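4-amino-4-deoxy-L-arabinose transferase or related glycosyltransferases of PMT family (Cupriavidus metallidurans, PDB 5EZM) probably transfers 4-amino-4-deoxy-L-arabinose from a polyprenyl phosphate carrier to lipid A, as a zinc-containing, membrane-embedded glycosyltransferase of the GT-C fold. Local coordinates at residues D50-V55 / A453-E458; R61-S66 / H156-D161; Y287-V292 / A333-F338. All blocks are in the same frame, centred on the assembly; numbering follows the deposited sequence.

Interaction 1. Residues D50-V55 / A453-E458; sequences DMRHLV and ALLGHE. With MPG ([(Z)-octadec-9-enyl] (2R)-2,3-bis(oxidanyl)propanoate), chain B; MPG ([(Z)-octadec-9-enyl] (2R)-2,3-bis(oxidanyl)propanoate), chain N; MPG ([(Z)-octadec-9-enyl] (2R)-2,3-bis(oxidanyl)propanoate), chain C; MPG ([(Z)-octadec-9-enyl] (2R)-2,3-bis(oxidanyl)propanoate), chain X.
The loop between helix 31-47 and helix 58-72 is tied here to the region where helix 435-456 gives way to helix 458-465. The tie is a His-carboxylate pair, with the backbone N and ND1 of His53 each holding one oxygen. Glu458 has CG anti to its backbone N, and its chain bends at chi2 (76°), which brings the carboxylate to the loop. The backbone N of His53 gives a nearly straight bond to Glu458 OE1, 2.8 Å long, and meets it from above the carboxylate plane. His53 ND1 bonds Glu458 OE2 at 2.7 Å on its syn lone pair, but this bond is bent (133° at the hydrogen). The imidazole and carboxylate planes are 12° apart, yet OE2 lies somewhat out of the ring plane. Each oxygen thus has a donor from the same residue, which fixes the rotation of the group. An alanine here would remove both acceptors of His53 and would probably loosen the loop's hold on this region.

In this GT-C membrane protein the contact probably faces the bilayer; MPG chains lie against it. Met51 CE sits 3.6 Å from Leu455 CD1, and both touch one MPG molecule. Arg52 runs across Leu454 at about a right angle, with CD 3.2 Å from Leu454 O and Leu454 CD1 over one guanidinium face. Its NH2 bonds the backbone O of His156, while NH1 donates to a water 2.8 Å away. His457 ND1 lies 2.8 Å from that same water. Val55 CG2 meets the His457 ring at its edge, and C1 of another MPG lies over a face.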
loop_
_atom_site.group_PDB
_atom_site.type_symbol
_atom_site.label_atom_id
_atom_site.label_comp_id
_atom_site.label_asym_id
_atom_site.label_seq_id
_atom_site.Cartn_x
_atom_site.Cartn_y
_atom_site.Cartn_z
ATOM N N ASP A 50 -6.196 -8.722 -10.110
ATOM C CA ASP A 50 -6.102 -8.515 -11.552
ATOM C C ASP A 50 -7.422 -8.038 -12.146
ATOM O O ASP A 50 -7.807 -8.441 -13.245
ATOM C CB ASP A 50 -5.645 -9.792 -12.248
ATOM C CG ASP A 50 -5.110 -9.537 -13.642
ATOM O OD1 ASP A 50 -4.461 -8.489 -13.855
ATOM O OD2 ASP A 50 -5.339 -10.389 -14.527
ATOM N N MET A 51 -8.138 -7.172 -11.429
ATOM C CA MET A 51 -9.431 -6.701 -11.905
ATOM C C MET A 51 -9.549 -5.181 -11.893
ATOM O O MET A 51 -10.648 -4.654 -12.098
ATOM C CB MET A 51 -10.560 -7.340 -11.089
ATOM C CG MET A 51 -10.609 -8.854 -11.262
ATOM S SD MET A 51 -12.209 -9.604 -10.921
ATOM C CE MET A 51 -12.148 -9.764 -9.145
ATOM N N ARG A 52 -8.450 -4.465 -11.676
ATOM C CA ARG A 52 -8.440 -3.014 -11.758
ATOM C C ARG A 52 -7.208 -2.568 -12.529
ATOM O O ARG A 52 -6.141 -3.178 -12.409
ATOM C CB ARG A 52 -8.438 -2.362 -10.369
ATOM C CG ARG A 52 -9.579 -2.779 -9.457
ATOM C CD ARG A 52 -9.489 -2.074 -8.108
ATOM N NE ARG A 52 -8.245 -2.372 -7.404
ATOM C CZ ARG A 52 -7.196 -1.555 -7.349
ATOM N NH1 ARG A 52 -7.237 -0.375 -7.955
ATOM N NH2 ARG A 52 -6.104 -1.915 -6.686
ATOM N N HIS A 53 -7.357 -1.513 -13.322
ATOM C CA HIS A 53 -6.190 -0.886 -13.916
ATOM C C HIS A 53 -5.406 -0.133 -12.848
ATOM O O HIS A 53 -5.924 0.194 -11.776
ATOM C CB HIS A 53 -6.599 0.057 -15.044
ATOM C CG HIS A 53 -7.097 -0.648 -16.265
ATOM N ND1 HIS A 53 -8.437 -0.860 -16.508
ATOM C CD2 HIS A 53 -6.434 -1.201 -17.308
ATOM C CE1 HIS A 53 -8.579 -1.508 -17.650
ATOM N NE2 HIS A 53 -7.377 -1.729 -18.155
ATOM N N LEU A 54 -4.139 0.140 -13.151
ATOM C CA LEU A 54 -3.248 0.747 -12.170
ATOM C C LEU A 54 -3.671 2.180 -11.872
ATOM O O LEU A 54 -3.927 2.971 -12.787
ATOM C CB LEU A 54 -1.805 0.715 -12.668
ATOM C CG LEU A 54 -1.182 -0.671 -12.840
ATOM C CD1 LEU A 54 0.268 -0.547 -13.260
ATOM C CD2 LEU A 54 -1.305 -1.478 -11.557
ATOM N N VAL A 55 -3.741 2.510 -10.588
ATOM C CA VAL A 55 -4.198 3.813 -10.124
ATOM C C VAL A 55 -2.970 4.638 -9.754
ATOM O O VAL A 55 -2.244 4.305 -8.811
ATOM C CB VAL A 55 -5.164 3.677 -8.940
ATOM C CG1 VAL A 55 -5.445 5.037 -8.311
ATOM C CG2 VAL A 55 -6.457 3.010 -9.392
ATOM N N ALA A 453 -16.145 -2.866 -2.907
ATOM C CA ALA A 453 -15.963 -1.420 -2.924
ATOM C C ALA A 453 -14.664 -1.025 -3.616
ATOM O O ALA A 453 -14.600 0.031 -4.257
ATOM C CB ALA A 453 -16.003 -0.866 -1.501
ATOM N N LEU A 454 -13.623 -1.855 -3.509
ATOM C CA LEU A 454 -12.362 -1.534 -4.171
ATOM C C LEU A 454 -12.436 -1.821 -5.666
ATOM O O LEU A 454 -12.013 -0.998 -6.485
ATOM C CB LEU A 454 -11.209 -2.309 -3.527
ATOM C CG LEU A 454 -9.811 -2.033 -4.096
ATOM C CD1 LEU A 454 -9.538 -0.541 -4.170
ATOM C CD2 LEU A 454 -8.733 -2.738 -3.283
ATOM N N LEU A 455 -12.974 -2.986 -6.041
ATOM C CA LEU A 455 -13.140 -3.300 -7.456
ATOM C C LEU A 455 -14.032 -2.284 -8.155
ATOM O O LEU A 455 -13.831 -1.989 -9.337
ATOM C CB LEU A 455 -13.717 -4.705 -7.616
ATOM C CG LEU A 455 -12.870 -5.854 -7.071
ATOM C CD1 LEU A 455 -13.614 -7.165 -7.221
ATOM C CD2 LEU A 455 -11.520 -5.916 -7.771
ATOM N N GLY A 456 -15.017 -1.734 -7.443
ATOM C CA GLY A 456 -15.861 -0.713 -8.034
ATOM C C GLY A 456 -15.098 0.541 -8.406
ATOM O O GLY A 456 -15.483 1.255 -9.337
ATOM N N HIS A 457 -14.006 0.827 -7.694
ATOM C CA HIS A 457 -13.181 1.980 -8.033
ATOM C C HIS A 457 -12.594 1.888 -9.436
ATOM O O HIS A 457 -12.114 2.901 -9.954
ATOM C CB HIS A 457 -12.057 2.147 -7.009
ATOM C CG HIS A 457 -11.253 3.394 -7.202
ATOM N ND1 HIS A 457 -10.012 3.395 -7.803
ATOM C CD2 HIS A 457 -11.521 4.685 -6.891
ATOM C CE1 HIS A 457 -9.545 4.630 -7.843
ATOM N NE2 HIS A 457 -10.442 5.433 -7.299
ATOM N N GLU A 458 -12.623 0.706 -10.060
ATOM C CA GLU A 458 -12.187 0.585 -11.447
ATOM C C GLU A 458 -12.971 1.515 -12.368
ATOM O O GLU A 458 -12.432 1.980 -13.380
ATOM C CB GLU A 458 -12.319 -0.871 -11.906
ATOM C CG GLU A 458 -12.275 -1.093 -13.405
ATOM C CD GLU A 458 -10.879 -0.993 -13.996
ATOM O OE1 GLU A 458 -9.976 -0.434 -13.344
ATOM O OE2 GLU A 458 -10.683 -1.481 -15.126
HETATM C C2 MPG B . -6.971 -13.111 -12.457
HETATM C C3 MPG B . -5.615 -13.781 -12.275
HETATM C C4 MPG B . -5.167 -13.819 -10.822
HETATM C C5 MPG B . -3.727 -14.341 -10.695
HETATM C C6 MPG B . -3.380 -14.837 -9.281
HETATM C C7 MPG B . -1.965 -15.447 -9.223
HETATM C C8 MPG B . -1.580 -15.937 -7.807
HETATM C C9 MPG B . -0.059 -16.186 -7.663
HETATM C C10 MPG B . 0.366 -16.407 -6.185
HETATM C C11 MPG B . 1.897 -16.345 -5.991
HETATM C C12 MPG B . 2.340 -16.751 -4.544
HETATM C C1 MPG B . -7.356 -12.961 -13.932
HETATM C C2 MPG N . -9.004 4.783 -3.733
HETATM C C3 MPG N . -9.648 3.421 -3.508
HETATM C C4 MPG N . -10.865 3.503 -2.601
HETATM C C5 MPG N . -11.287 2.122 -2.072
HETATM C C6 MPG N . -12.286 2.238 -0.910
HETATM C C7 MPG N . -12.422 0.932 -0.106
HETATM C C8 MPG N . -13.184 1.152 1.224
HETATM C C1 MPG N . -7.737 4.693 -4.589
HETATM C C2 MPG C . -16.732 -10.154 -5.643
HETATM C C3 MPG C . -15.252 -10.489 -5.776
HETATM C C4 MPG C . -14.926 -11.174 -7.095
HETATM C C5 MPG C . -13.758 -12.162 -6.953
HETATM C C6 MPG C . -13.828 -13.303 -7.980
HETATM C C1 MPG C . -17.286 -10.504 -4.257
HETATM C C2 MPG X . -18.042 -1.735 -14.010
HETATM C C3 MPG X . -16.538 -1.687 -13.776
HETATM C C4 MPG X . -16.118 -2.342 -12.468
HETATM C C5 MPG X . -17.004 -3.536 -12.077
HETATM C C6 MPG X . -16.812 -3.971 -10.614
HETATM C C7 MPG X . -17.385 -5.377 -10.344
HETATM C C8 MPG X . -17.290 -5.793 -8.856
HETATM C C1 MPG X . -18.508 -0.642 -14.974
HETATM O O HOH W 1 -9.283 1.067 -9.148
#

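Interaction 2. Residues R61-S66 / H156-D161; sequences RYAEIS and HFNTLD
Tyr62 and Leu160 meet as a CH-pi pair, with the leucine crossing the phenol at about a right angle. The contact joins helix 58-72 to the turn that leads into helix 160-178, inside the GT-C fold. The Tyr62 bond to CB points toward the turn, and CG is anti to the carbonyl carbon (chi1 -60°). Its ring takes the methyl Leu160 CD1 squarely on one face. That carbon is 3.4 Å from the ring centroid and only 4° off the normal, so it touches all six ring carbons about equally. Leu160 CD2 is set nearer the hydroxyl end of the ring. At the ring edge, near its plane, lies the carbonyl oxygen of Asn158, 3.9 Å from Tyr62 CD2.

The Asn158 bond to CB points toward the helix, and CG is anti to the backbone N. Its ND2 comes up beside the Tyr62-Ala63 backbone, 3.6 Å from Ala63 N, and touches the CB atoms of both residues. A residue of the same helix, Glu59, takes the Asn158 N-H with OE2; Asn158 OD1 has a weak bond to His92 NE2. All five touching residues are buried. The zinc site is near, with the side chain of its ligand Glu87 about 7 Å from that of Tyr62. Tyr62 O accepts twice, from Ser66 N and from Ser66 OG, the hydroxyl at 3.0 Å and above the carbonyl plane.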
loop_
_atom_site.group_PDB
_atom_site.type_symbol
_atom_site.label_atom_id
_atom_site.label_comp_id
_atom_site.label_asym_id
_atom_site.label_seq_id
_atom_site.Cartn_x
_atom_site.Cartn_y
_atom_site.Cartn_z
ATOM N N ARG A 61 3.586 4.313 -10.346
ATOM C CA ARG A 61 4.985 4.667 -10.118
ATOM C C ARG A 61 5.815 3.442 -9.756
ATOM O O ARG A 61 6.882 3.206 -10.336
ATOM C CB ARG A 61 5.105 5.726 -9.020
ATOM C CG ARG A 61 6.523 5.839 -8.460
ATOM C CD ARG A 61 6.695 6.995 -7.486
ATOM N NE ARG A 61 5.633 7.040 -6.487
ATOM C CZ ARG A 61 4.876 8.106 -6.255
ATOM N NH1 ARG A 61 5.075 9.224 -6.939
ATOM N NH2 ARG A 61 3.927 8.057 -5.332
ATOM N N TYR A 62 5.348 2.651 -8.791
ATOM C CA TYR A 62 6.142 1.504 -8.371
ATOM C C TYR A 62 6.102 0.386 -9.405
ATOM O O TYR A 62 7.106 -0.314 -9.598
ATOM C CB TYR A 62 5.671 1.027 -6.997
ATOM C CG TYR A 62 5.822 2.111 -5.955
ATOM C CD1 TYR A 62 7.023 2.796 -5.813
ATOM C CD2 TYR A 62 4.757 2.483 -5.147
ATOM C CE1 TYR A 62 7.169 3.801 -4.880
ATOM C CE2 TYR A 62 4.893 3.493 -4.206
ATOM C CZ TYR A 62 6.102 4.148 -4.078
ATOM O OH TYR A 62 6.246 5.150 -3.146
ATOM N N ALA A 63 4.972 0.222 -10.103
ATOM C CA ALA A 63 4.921 -0.780 -11.163
ATOM C C ALA A 63 5.898 -0.443 -12.281
ATOM O O ALA A 63 6.541 -1.337 -12.847
ATOM C CB ALA A 63 3.502 -0.902 -11.710
ATOM N N GLU A 64 6.040 0.848 -12.597
ATOM C CA GLU A 64 6.915 1.265 -13.688
ATOM C C GLU A 64 8.379 1.249 -13.276
ATOM O O GLU A 64 9.232 0.802 -14.048
ATOM C CB GLU A 64 6.526 2.657 -14.185
ATOM C CG GLU A 64 7.544 3.275 -15.142
ATOM C CD GLU A 64 7.728 2.476 -16.430
ATOM O OE1 GLU A 64 6.867 1.632 -16.752
ATOM O OE2 GLU A 64 8.736 2.699 -17.128
ATOM N N ILE A 65 8.692 1.752 -12.080
ATOM C CA ILE A 65 10.053 1.628 -11.565
ATOM C C ILE A 65 10.486 0.170 -11.591
ATOM O O ILE A 65 11.567 -0.173 -12.086
ATOM C CB ILE A 65 10.147 2.218 -10.147
ATOM C CG1 ILE A 65 10.027 3.741 -10.197
ATOM C CG2 ILE A 65 11.450 1.808 -9.492
ATOM C CD1 ILE A 65 9.938 4.397 -8.839
ATOM N N SER A 66 9.628 -0.715 -11.083
ATOM C CA SER A 66 9.956 -2.135 -11.098
ATOM C C SER A 66 10.100 -2.656 -12.521
ATOM O O SER A 66 10.962 -3.499 -12.791
ATOM C CB SER A 66 8.899 -2.924 -10.335
ATOM O OG SER A 66 8.942 -2.593 -8.959
ATOM N N HIS A 156 -4.288 -4.834 -1.295
ATOM C CA HIS A 156 -4.559 -4.984 -2.719
ATOM C C HIS A 156 -4.274 -3.713 -3.512
ATOM O O HIS A 156 -4.724 -3.588 -4.657
ATOM C CB HIS A 156 -6.005 -5.426 -2.937
ATOM C CG HIS A 156 -6.252 -6.854 -2.576
ATOM N ND1 HIS A 156 -6.098 -7.332 -1.294
ATOM C CD2 HIS A 156 -6.627 -7.912 -3.332
ATOM C CE1 HIS A 156 -6.376 -8.623 -1.272
ATOM N NE2 HIS A 156 -6.701 -8.999 -2.495
ATOM N N PHE A 157 -3.529 -2.774 -2.935
ATOM C CA PHE A 157 -3.234 -1.498 -3.578
ATOM C C PHE A 157 -1.727 -1.307 -3.598
ATOM O O PHE A 157 -1.099 -1.217 -2.540
ATOM C CB PHE A 157 -3.922 -0.347 -2.841
ATOM C CG PHE A 157 -3.849 0.961 -3.564
ATOM C CD1 PHE A 157 -4.746 1.254 -4.577
ATOM C CD2 PHE A 157 -2.886 1.900 -3.230
ATOM C CE1 PHE A 157 -4.682 2.459 -5.249
ATOM C CE2 PHE A 157 -2.820 3.108 -3.895
ATOM C CZ PHE A 157 -3.719 3.387 -4.908
ATOM N N ASN A 158 -1.152 -1.239 -4.798
ATOM C CA ASN A 158 0.299 -1.265 -4.949
ATOM C C ASN A 158 0.957 -0.005 -4.398
ATOM O O ASN A 158 1.122 0.987 -5.115
ATOM C CB ASN A 158 0.684 -1.459 -6.419
ATOM C CG ASN A 158 2.176 -1.627 -6.610
ATOM O OD1 ASN A 158 2.897 -1.983 -5.679
ATOM N ND2 ASN A 158 2.648 -1.374 -7.824
ATOM N N THR A 159 1.345 -0.051 -3.127
ATOM C CA THR A 159 2.064 1.039 -2.483
ATOM C C THR A 159 3.041 0.436 -1.486
ATOM O O THR A 159 2.878 -0.704 -1.046
ATOM C CB THR A 159 1.108 2.017 -1.787
ATOM O OG1 THR A 159 1.844 3.150 -1.314
ATOM C CG2 THR A 159 0.423 1.344 -0.608
ATOM N N LEU A 160 4.068 1.212 -1.131
ATOM C CA LEU A 160 5.093 0.705 -0.223
ATOM C C LEU A 160 4.580 0.525 1.199
ATOM O O LEU A 160 5.171 -0.246 1.966
ATOM C CB LEU A 160 6.302 1.640 -0.213
ATOM C CG LEU A 160 7.453 1.289 -1.155
ATOM C CD1 LEU A 160 6.948 1.068 -2.566
ATOM C CD2 LEU A 160 8.499 2.384 -1.129
ATOM N N ASP A 161 3.487 1.200 1.557
ATOM C CA ASP A 161 3.031 1.203 2.943
ATOM C C ASP A 161 2.599 -0.183 3.411
ATOM O O ASP A 161 2.790 -0.523 4.584
ATOM C CB ASP A 161 1.890 2.208 3.107
ATOM C CG ASP A 161 2.315 3.625 2.762
ATOM O OD1 ASP A 161 3.418 4.033 3.186
ATOM O OD2 ASP A 161 1.554 4.325 2.059
#

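Interaction 3. Residues Y287-V292 / A333-F338; sequences YFLPLV and AIFVFF. With MPG ([(Z)-octadec-9-enyl] (2R)-2,3-bis(oxidanyl)propanoate), chain Q; MPG ([(Z)-octadec-9-enyl] (2R)-2,3-bis(oxidanyl)propanoate), chain Z; MPG ([(Z)-octadec-9-enyl] (2R)-2,3-bis(oxidanyl)propanoate), chain D.
The Phe288 ring carries Tyr287 CD2 over the centre of one face, 3.5 Å above the plane. Its edge is turned to the other segment, where Phe288 CE2 comes 3.1 Å from the carbonyl oxygen of Phe338. Phe335 also works by its edge. Its CE1 lies 3.2 Å from Phe288 O, near the ring plane, and Leu289 N lies at the same edge, by CZ. On the Phe338 ring, Phe337 CD2 sits over the centre of one face, and C7 of an MPG chain lies at the edge, 3.7 Å from CE1.

Two helices of the GT-C membrane domain, both predicted to be transmembrane, pack here, 288-295 and 323-339. Their short segments run in roughly opposite directions, at 141°, and the axes come no closer than 11.3 Å. The phenylalanines bridge this distance. Phe335 reaches out with CG anti to its backbone N (chi1 -180°), which brings its tip to Phe288 and Val292. There CE1 meets Phe288 CB, and Val292 CG1 approaches the same ring atom at 3.7 Å, with the two side chains crossing at about a right angle. Leu289 adds a looser touch at CZ. In return Phe288, with CG anti to its carbonyl carbon (chi1 -67°), sends its ring to the other helix, where CE2 packs 3.6 Å from Phe338 CB.

The Phe338 bond to CB points at helix 288-295, but the ring then leads away and meets MPG and the Tyr348 ring. Phe288 O, met by the Phe335 edge, also accepts the helical bond from Val292 N. Outside the pair, Leu213 of helix 209-224 packs on Phe337 and Phe338. A further MPG lies along Tyr287 and Pro290, and another reaches Val336 CG2.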
loop_
_atom_site.group_PDB
_atom_site.type_symbol
_atom_site.label_atom_id
_atom_site.label_comp_id
_atom_site.label_asym_id
_atom_site.label_seq_id
_atom_site.Cartn_x
_atom_site.Cartn_y
_atom_site.Cartn_z
ATOM N N TYR A 287 -5.504 14.006 11.782
ATOM C CA TYR A 287 -5.571 13.524 10.405
ATOM C C TYR A 287 -5.846 12.025 10.345
ATOM O O TYR A 287 -6.685 11.573 9.556
ATOM C CB TYR A 287 -4.269 13.869 9.682
ATOM C CG TYR A 287 -4.157 13.333 8.275
ATOM C CD1 TYR A 287 -4.751 13.994 7.210
ATOM C CD2 TYR A 287 -3.437 12.174 8.009
ATOM C CE1 TYR A 287 -4.646 13.511 5.923
ATOM C CE2 TYR A 287 -3.326 11.681 6.724
ATOM C CZ TYR A 287 -3.932 12.353 5.683
ATOM O OH TYR A 287 -3.824 11.866 4.399
ATOM N N PHE A 288 -5.161 11.241 11.172
ATOM C CA PHE A 288 -5.259 9.788 11.127
ATOM C C PHE A 288 -6.394 9.233 11.979
ATOM O O PHE A 288 -6.497 8.011 12.124
ATOM C CB PHE A 288 -3.935 9.157 11.567
ATOM C CG PHE A 288 -2.802 9.413 10.624
ATOM C CD1 PHE A 288 -2.703 8.709 9.435
ATOM C CD2 PHE A 288 -1.832 10.352 10.924
ATOM C CE1 PHE A 288 -1.658 8.936 8.562
ATOM C CE2 PHE A 288 -0.784 10.587 10.053
ATOM C CZ PHE A 288 -0.696 9.878 8.871
ATOM N N LEU A 289 -7.248 10.098 12.548
ATOM C CA LEU A 289 -8.338 9.596 13.385
ATOM C C LEU A 289 -9.452 8.975 12.547
ATOM O O LEU A 289 -9.796 7.800 12.777
ATOM C CB LEU A 289 -8.840 10.708 14.311
ATOM C CG LEU A 289 -9.847 10.311 15.387
ATOM C CD1 LEU A 289 -9.348 9.103 16.165
ATOM C CD2 LEU A 289 -10.111 11.485 16.319
ATOM N N PRO A 290 -10.044 9.670 11.564
ATOM C CA PRO A 290 -10.994 8.978 10.683
ATOM C C PRO A 290 -10.343 7.898 9.847
ATOM O O PRO A 290 -11.040 6.975 9.410
ATOM C CB PRO A 290 -11.552 10.106 9.807
ATOM C CG PRO A 290 -10.471 11.108 9.777
ATOM C CD PRO A 290 -9.862 11.073 11.148
ATOM N N LEU A 291 -9.031 7.979 9.610
ATOM C CA LEU A 291 -8.348 6.917 8.879
ATOM C C LEU A 291 -8.278 5.641 9.707
ATOM O O LEU A 291 -8.535 4.548 9.196
ATOM C CB LEU A 291 -6.948 7.370 8.471
ATOM C CG LEU A 291 -6.876 8.287 7.255
ATOM C CD1 LEU A 291 -5.477 8.848 7.110
ATOM C CD2 LEU A 291 -7.277 7.531 6.006
ATOM N N VAL A 292 -7.925 5.758 10.989
ATOM C CA VAL A 292 -7.840 4.563 11.821
ATOM C C VAL A 292 -9.234 4.017 12.106
ATOM O O VAL A 292 -9.436 2.796 12.141
ATOM C CB VAL A 292 -7.048 4.848 13.115
ATOM C CG1 VAL A 292 -7.810 5.769 14.057
ATOM C CG2 VAL A 292 -6.691 3.543 13.823
ATOM N N ALA A 333 1.704 4.411 19.987
ATOM C CA ALA A 333 2.934 5.166 19.773
ATOM C C ALA A 333 3.120 5.515 18.302
ATOM O O ALA A 333 3.446 6.658 17.961
ATOM C CB ALA A 333 4.132 4.375 20.294
ATOM N N ILE A 334 2.918 4.544 17.408
ATOM C CA ILE A 334 3.068 4.837 15.985
ATOM C C ILE A 334 2.004 5.832 15.530
ATOM O O ILE A 334 2.281 6.749 14.739
ATOM C CB ILE A 334 3.029 3.531 15.172
ATOM C CG1 ILE A 334 4.270 2.692 15.484
ATOM C CG2 ILE A 334 2.953 3.822 13.688
ATOM C CD1 ILE A 334 4.280 1.344 14.813
ATOM N N PHE A 335 0.779 5.688 16.048
ATOM C CA PHE A 335 -0.298 6.608 15.695
ATOM C C PHE A 335 0.054 8.041 16.072
ATOM O O PHE A 335 -0.074 8.956 15.251
ATOM C CB PHE A 335 -1.599 6.181 16.373
ATOM C CG PHE A 335 -2.768 7.075 16.063
ATOM C CD1 PHE A 335 -3.555 6.844 14.947
ATOM C CD2 PHE A 335 -3.084 8.141 16.889
ATOM C CE1 PHE A 335 -4.632 7.666 14.658
ATOM C CE2 PHE A 335 -4.156 8.965 16.605
ATOM C CZ PHE A 335 -4.932 8.730 15.490
ATOM N N VAL A 336 0.495 8.261 17.313
ATOM C CA VAL A 336 0.814 9.624 17.723
ATOM C C VAL A 336 2.085 10.109 17.040
ATOM O O VAL A 336 2.273 11.319 16.860
ATOM C CB VAL A 336 0.924 9.732 19.256
ATOM C CG1 VAL A 336 -0.337 9.206 19.914
ATOM C CG2 VAL A 336 2.156 9.008 19.765
ATOM N N PHE A 337 2.971 9.193 16.642
ATOM C CA PHE A 337 4.170 9.607 15.922
ATOM C C PHE A 337 3.808 10.206 14.571
ATOM O O PHE A 337 4.256 11.307 14.227
ATOM C CB PHE A 337 5.127 8.429 15.740
ATOM C CG PHE A 337 6.258 8.719 14.792
ATOM C CD1 PHE A 337 7.362 9.444 15.209
ATOM C CD2 PHE A 337 6.212 8.278 13.477
ATOM C CE1 PHE A 337 8.402 9.717 14.339
ATOM C CE2 PHE A 337 7.249 8.549 12.601
ATOM C CZ PHE A 337 8.346 9.269 13.033
ATOM N N PHE A 338 2.997 9.493 13.786
ATOM C CA PHE A 338 2.606 10.043 12.495
ATOM C C PHE A 338 1.592 11.170 12.631
ATOM O O PHE A 338 1.475 11.993 11.719
ATOM C CB PHE A 338 2.062 8.934 11.596
ATOM C CG PHE A 338 3.117 7.981 11.125
ATOM C CD1 PHE A 338 4.168 8.431 10.342
ATOM C CD2 PHE A 338 3.066 6.641 11.462
ATOM C CE1 PHE A 338 5.150 7.564 9.906
ATOM C CE2 PHE A 338 4.043 5.767 11.026
ATOM C CZ PHE A 338 5.088 6.230 10.247
HETATM C C2 MPG Q . -14.900 6.920 8.818
HETATM C C3 MPG Q . -14.776 7.361 7.366
HETATM C C4 MPG Q . -13.331 7.605 6.958
HETATM C C5 MPG Q . -13.154 8.908 6.158
HETATM C C6 MPG Q . -11.675 9.219 5.880
HETATM C C7 MPG Q . -11.392 10.734 5.828
HETATM C C8 MPG Q . -9.876 11.039 5.886
HETATM C C9 MPG Q . -9.570 12.466 6.404
HETATM C C10 MPG Q . -8.044 12.726 6.522
HETATM C C1 MPG Q . -16.336 6.553 9.196
HETATM C C2 MPG Z . 4.133 9.223 22.850
HETATM C C3 MPG Z . 3.686 7.782 23.064
HETATM C C4 MPG Z . 2.543 7.679 24.065
HETATM C C5 MPG Z . 2.271 6.226 24.492
HETATM C C6 MPG Z . 1.107 6.094 25.491
HETATM C C7 MPG Z . 0.919 4.635 25.949
HETATM C C8 MPG Z . -0.191 4.462 27.013
HETATM C C9 MPG Z . -0.104 3.086 27.722
HETATM C C10 MPG Z . -1.252 2.858 28.745
HETATM C C11 MPG Z . -0.960 1.694 29.717
HETATM C C12 MPG Z . -2.268 1.049 30.295
HETATM C C1 MPG Z . 5.264 9.343 21.825
HETATM C C2 MPG D . 13.637 8.869 11.072
HETATM C C3 MPG D . 12.144 9.176 11.043
HETATM C C4 MPG D . 11.614 9.314 9.623
HETATM C C5 MPG D . 10.079 9.371 9.559
HETATM C C6 MPG D . 9.561 9.274 8.116
HETATM C C7 MPG D . 8.199 8.561 8.027
HETATM C C8 MPG D . 7.958 7.933 6.632
HETATM C C9 MPG D . 7.082 6.655 6.693
HETATM C C1 MPG D . 14.237 8.991 12.475
#

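How the interactions relate
From the N terminus, the chain leaves helix 31-47 through 50-55, the first half of interaction 1. That contact closes only at 453-458, so its loop takes in most of the membrane helices and holds both other contacts. Interaction 2 opens on helix 58-72 and closes at 156-161. Interaction 3 follows in series, joining helix 288-295 to helix 323-339. None of the loops cross. Interactions 1 and 2 touch, with Leu54 packing on Ala63 and Val55 on Phe157, so the segment between helix 31-47 and helix 58-72, helix 58-72 itself, the start of helix 160-178 and the end of helix 435-456 meet in one region. Interaction 3 stands apart, its centre about 26 Å from that of interaction 1 and 23 Å from that of interaction 2.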